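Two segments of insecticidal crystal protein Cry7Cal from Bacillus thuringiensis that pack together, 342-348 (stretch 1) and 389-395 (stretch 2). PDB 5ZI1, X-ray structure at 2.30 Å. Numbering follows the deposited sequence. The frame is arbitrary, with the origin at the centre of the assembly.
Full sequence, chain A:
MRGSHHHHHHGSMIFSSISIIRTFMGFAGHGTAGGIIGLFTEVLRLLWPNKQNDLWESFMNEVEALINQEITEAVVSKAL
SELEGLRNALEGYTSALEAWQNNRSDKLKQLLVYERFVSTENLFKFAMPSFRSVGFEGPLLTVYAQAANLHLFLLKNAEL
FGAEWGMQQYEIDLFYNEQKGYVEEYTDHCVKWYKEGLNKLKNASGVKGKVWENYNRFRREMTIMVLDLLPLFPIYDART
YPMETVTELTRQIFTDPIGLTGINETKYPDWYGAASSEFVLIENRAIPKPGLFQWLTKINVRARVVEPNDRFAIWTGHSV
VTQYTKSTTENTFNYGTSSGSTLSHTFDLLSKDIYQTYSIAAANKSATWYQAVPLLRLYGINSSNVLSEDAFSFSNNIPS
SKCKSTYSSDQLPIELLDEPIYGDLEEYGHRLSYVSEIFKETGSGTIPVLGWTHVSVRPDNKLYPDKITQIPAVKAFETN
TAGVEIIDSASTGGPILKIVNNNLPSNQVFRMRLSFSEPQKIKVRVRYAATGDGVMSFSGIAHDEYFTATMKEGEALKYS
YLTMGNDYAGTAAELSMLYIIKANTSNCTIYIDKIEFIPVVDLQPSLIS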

ATOM      1  N   THR A 342       8.550  30.668  20.638  1.00 53.73           N
ATOM      2  CA  THR A 342       9.756  30.792  21.451  1.00 56.73           C
ATOM      3  C   THR A 342      10.510  29.473  21.525  1.00 60.91           C
ATOM      4  O   THR A 342      11.537  29.391  22.218  1.00 55.20           O
ATOM      5  N   LEU A 343      10.012  28.432  20.849  1.00 57.83           N
ATOM      6  CA  LEU A 343      10.564  27.089  20.929  1.00 55.61           C
ATOM      7  C   LEU A 343      10.623  26.508  19.528  1.00 58.65           C
ATOM      8  O   LEU A 343       9.803  26.841  18.664  1.00 54.17           O
ATOM      9  N   SER A 344      11.593  25.619  19.325  1.00 59.36           N
ATOM     10  CA  SER A 344      11.908  25.103  18.005  1.00 55.74           C
ATOM     11  C   SER A 344      12.653  23.791  18.155  1.00 54.98           C
ATOM     12  O   SER A 344      13.529  23.669  19.008  1.00 54.67           O
ATOM     13  N   HIS A 345      12.299  22.811  17.330  1.00 54.16           N
ATOM     14  CA  HIS A 345      13.091  21.596  17.243  1.00 51.82           C
ATOM     15  C   HIS A 345      13.132  21.136  15.798  1.00 55.03           C
ATOM     16  O   HIS A 345      12.130  21.200  15.079  1.00 54.12           O
ATOM     17  N   THR A 346      14.299  20.686  15.370  1.00 57.18           N
ATOM     18  CA  THR A 346      14.474  20.170  14.021  1.00 53.99           C
ATOM     19  C   THR A 346      14.932  18.726  14.130  1.00 54.72           C
ATOM     20  O   THR A 346      15.965  18.440  14.745  1.00 50.65           O
ATOM     21  N   PHE A 347      14.140  17.814  13.572  1.00 54.80           N
ATOM     22  CA  PHE A 347      14.571  16.437  13.392  1.00 54.30           C
ATOM     23  C   PHE A 347      15.255  16.324  12.031  1.00 53.45           C
ATOM     24  O   PHE A 347      14.684  16.731  11.015  1.00 56.18           O
ATOM     25  N   ASP A 348      16.471  15.774  12.004  1.00 53.98           N
ATOM     26  CA  ASP A 348      17.189  15.532  10.751  1.00 57.30           C
ATOM     27  C   ASP A 348      17.043  14.057  10.412  1.00 55.96           C
ATOM     28  O   ASP A 348      17.634  13.199  11.078  1.00 59.00           O
ATOM     29  N   GLU A 389      17.501   7.838  18.137  1.00 56.14           N
ATOM     30  CA  GLU A 389      16.340   8.374  18.817  1.00 55.70           C
ATOM     31  C   GLU A 389      16.463   9.886  18.808  1.00 51.19           C
ATOM     32  O   GLU A 389      17.568  10.430  18.870  1.00 61.68           O
ATOM     33  N   ASP A 390      15.334  10.565  18.701  1.00 50.17           N
ATOM     34  CA  ASP A 390      15.361  12.008  18.862  1.00 54.53           C
ATOM     35  C   ASP A 390      13.984  12.486  19.313  1.00 52.97           C
ATOM     36  O   ASP A 390      12.958  11.874  18.993  1.00 52.34           O
ATOM     37  N   ALA A 391      13.975  13.582  20.064  1.00 52.94           N
ATOM     38  CA  ALA A 391      12.746  14.014  20.712  1.00 51.90           C
ATOM     39  C   ALA A 391      12.841  15.489  21.062  1.00 51.87           C
ATOM     40  O   ALA A 391      13.904  16.109  20.987  1.00 50.49           O
ATOM     41  N   PHE A 392      11.686  16.055  21.380  1.00 53.12           N
ATOM     42  CA  PHE A 392      11.586  17.333  22.062  1.00 50.17           C
ATOM     43  C   PHE A 392      10.553  17.177  23.160  1.00 49.28           C
ATOM     44  O   PHE A 392       9.564  16.450  23.003  1.00 50.19           O
ATOM     45  N   SER A 393      10.810  17.835  24.282  1.00 50.73           N
ATOM     46  CA  SER A 393       9.922  17.811  25.437  1.00 52.69           C
ATOM     47  C   SER A 393       9.757  19.246  25.902  1.00 55.43           C
ATOM     48  O   SER A 393      10.700  19.840  26.438  1.00 53.83           O
ATOM     49  N   PHE A 394       8.581  19.809  25.649  1.00 50.89           N
ATOM     50  CA  PHE A 394       8.280  21.191  25.966  1.00 50.64           C
ATOM     51  C   PHE A 394       7.430  21.267  27.224  1.00 50.48           C
ATOM     52  O   PHE A 394       6.842  20.279  27.669  1.00 52.55           O
ATOM     53  N   SER A 395       7.333  22.479  27.764  1.00 46.66           N
ATOM     54  CA  SER A 395       6.705  22.665  29.063  1.00 53.33           C
ATOM     55  C   SER A 395       5.286  22.130  29.044  1.00 50.55           C
ATOM     56  O   SER A 395       4.586  22.208  28.033  1.00 55.54           O
TER

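The two strands run nearly antiparallel, at 169°, with axes 7.9 Å apart at closest approach. No direct hydrogen bond joins the two stretches; packing, mostly by side chains, and one bridging water make the contact. Leu343, His345, Asp390, Phe392 and Phe394 point toward the opposing stretch. Ser344 and Thr346, alternating with Leu343 and His345 along the strand, point away, and their hydroxyls are hydrogen-bonded elsewhere in the structure.

Leu343 (chi1 m, chi2 t) lies over one face of the Phe394 ring. Its CB sits 4.1 Å from the ring centroid, in a CH-pi contact, and Leu343 CD1 comes within 3.9 Å of Phe394 CG. Phe394 is m, with chi2 at -35°. Its far end lies beside Ser344 and His345, with Phe394 CZ 4.2 Å from Ser344 N.

His345 is t, with chi2 at -81°. This conformer carries the ring over to Asp390, Ala391 and Phe392. His345 NE2 lies 2.9 Å from Ala391 O, but the angle is too poor for a hydrogen bond. His345 CE1 is 3.2 Å from Asp390 OD2, which sits at the ring edge. His345 CD2 packs 3.7 Å from Phe392 CB.

The CA-to-CB bond of Phe347 points sideways to the other stretch, yet its m rotamer, with chi2 at 87°, brings the ring end nearer the other strand. With chi1 p and chi2 at 80°, the Phe392 ring meets that of Phe347 rim to rim, their planes at 57°, with Phe347 CZ 3.4 Å from Phe392 CD2. Asp390 O approaches the edge of the Phe347 ring, 3.7 Å from Phe347 CE2.

With chi1 t and chi2 at 12°, Asp390 places its two carboxylate oxygens near different partners: Asp390 OD1 accepts from Ala391 N at 2.7 Å, and Asp390 OD2 accepts from water 1 at 2.6 Å. That water in turn accepts from Asp348 N at 3.3 Å, bridging the strands.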

ATOM      1  CB  THR A 342       9.406  31.258  22.876  1.00 50.98           C
ATOM      2  OG1 THR A 342       8.498  30.321  23.467  1.00 54.32           O
ATOM      3  CG2 THR A 342       8.745  32.623  22.860  1.00 44.67           C
ATOM      4  CB  LEU A 343       9.737  26.169  21.836  1.00 52.24           C
ATOM      5  CG  LEU A 343       9.373  26.680  23.235  1.00 55.95           C
ATOM      6  CD1 LEU A 343       8.183  25.909  23.812  1.00 51.37           C
ATOM      7  CD2 LEU A 343      10.574  26.618  24.189  1.00 52.37           C
ATOM      8  CB  SER A 344      12.754  26.099  17.212  1.00 59.08           C
ATOM      9  OG  SER A 344      13.184  25.535  15.985  1.00 65.45           O
ATOM     10  CB  HIS A 345      12.547  20.480  18.136  1.00 44.47           C
ATOM     11  CG  HIS A 345      13.499  19.335  18.306  1.00 54.00           C
ATOM     12  ND1 HIS A 345      13.639  18.329  17.364  1.00 59.95           N
ATOM     13  CD2 HIS A 345      14.379  19.051  19.298  1.00 53.42           C
ATOM     14  CE1 HIS A 345      14.551  17.466  17.784  1.00 62.22           C
ATOM     15  NE2 HIS A 345      15.016  17.882  18.956  1.00 55.14           N
ATOM     16  CB  THR A 346      15.467  21.017  13.224  1.00 51.73           C
ATOM     17  OG1 THR A 346      14.977  22.360  13.124  1.00 53.61           O
ATOM     18  CG2 THR A 346      15.629  20.464  11.817  1.00 54.16           C
ATOM     19  CB  PHE A 347      13.389  15.473  13.453  1.00 50.48           C
ATOM     20  CG  PHE A 347      12.536  15.552  14.713  1.00 46.99           C
ATOM     21  CD1 PHE A 347      11.480  16.443  14.807  1.00 48.65           C
ATOM     22  CD2 PHE A 347      12.724  14.647  15.748  1.00 43.73           C
ATOM     23  CE1 PHE A 347      10.655  16.470  15.945  1.00 46.17           C
ATOM     24  CE2 PHE A 347      11.903  14.657  16.877  1.00 49.64           C
ATOM     25  CZ  PHE A 347      10.861  15.567  16.973  1.00 42.96           C
ATOM     26  CB  ASP A 348      18.655  15.938  10.871  1.00 52.29           C
ATOM     27  CG  ASP A 348      18.822  17.415  11.217  1.00 68.26           C
ATOM     28  OD1 ASP A 348      19.240  17.716  12.372  1.00 69.46           O
ATOM     29  OD2 ASP A 348      18.564  18.272  10.336  1.00 66.05           O
ATOM     30  CB  GLU A 389      16.248   7.849  20.253  1.00 63.59           C
ATOM     31  CG  GLU A 389      14.847   7.734  20.807  1.00 61.40           C
ATOM     32  CD  GLU A 389      14.732   6.647  21.862  1.00 68.86           C
ATOM     33  OE1 GLU A 389      14.389   6.973  23.021  1.00 80.83           O
ATOM     34  OE2 GLU A 389      14.984   5.461  21.535  1.00 71.81           O
ATOM     35  CB  ASP A 390      15.815  12.710  17.579  1.00 45.73           C
ATOM     36  CG  ASP A 390      16.179  14.160  17.829  1.00 55.48           C
ATOM     37  OD1 ASP A 390      16.300  14.515  19.017  1.00 61.53           O
ATOM     38  OD2 ASP A 390      16.352  14.943  16.874  1.00 57.21           O
ATOM     39  CB  ALA A 391      12.452  13.181  21.961  1.00 47.55           C
ATOM     40  CB  PHE A 392      11.205  18.512  21.128  1.00 49.15           C
ATOM     41  CG  PHE A 392       9.857  18.376  20.451  1.00 47.87           C
ATOM     42  CD1 PHE A 392       8.680  18.684  21.121  1.00 50.20           C
ATOM     43  CD2 PHE A 392       9.781  18.004  19.120  1.00 47.08           C
ATOM     44  CE1 PHE A 392       7.441  18.576  20.497  1.00 52.21           C
ATOM     45  CE2 PHE A 392       8.546  17.893  18.479  1.00 52.26           C
ATOM     46  CZ  PHE A 392       7.377  18.175  19.168  1.00 50.03           C
ATOM     47  CB  SER A 393      10.473  16.929  26.547  1.00 47.48           C
ATOM     48  OG  SER A 393       9.423  16.509  27.399  1.00 58.49           O
ATOM     49  CB  PHE A 394       7.557  21.862  24.805  1.00 50.35           C
ATOM     50  CG  PHE A 394       8.392  22.002  23.577  1.00 55.64           C
ATOM     51  CD1 PHE A 394       9.750  22.243  23.678  1.00 55.68           C
ATOM     52  CD2 PHE A 394       7.820  21.884  22.317  1.00 53.20           C
ATOM     53  CE1 PHE A 394      10.529  22.368  22.541  1.00 53.40           C
ATOM     54  CE2 PHE A 394       8.584  22.018  21.179  1.00 52.95           C
ATOM     55  CZ  PHE A 394       9.943  22.260  21.291  1.00 56.13           C
ATOM     56  CB  SER A 395       6.678  24.136  29.458  1.00 54.87           C
ATOM     57  OG  SER A 395       5.404  24.678  29.158  1.00 57.89           O
TER
HETATM   58  O   HOH W   1      17.064  13.917  14.629  1.00 58.74           O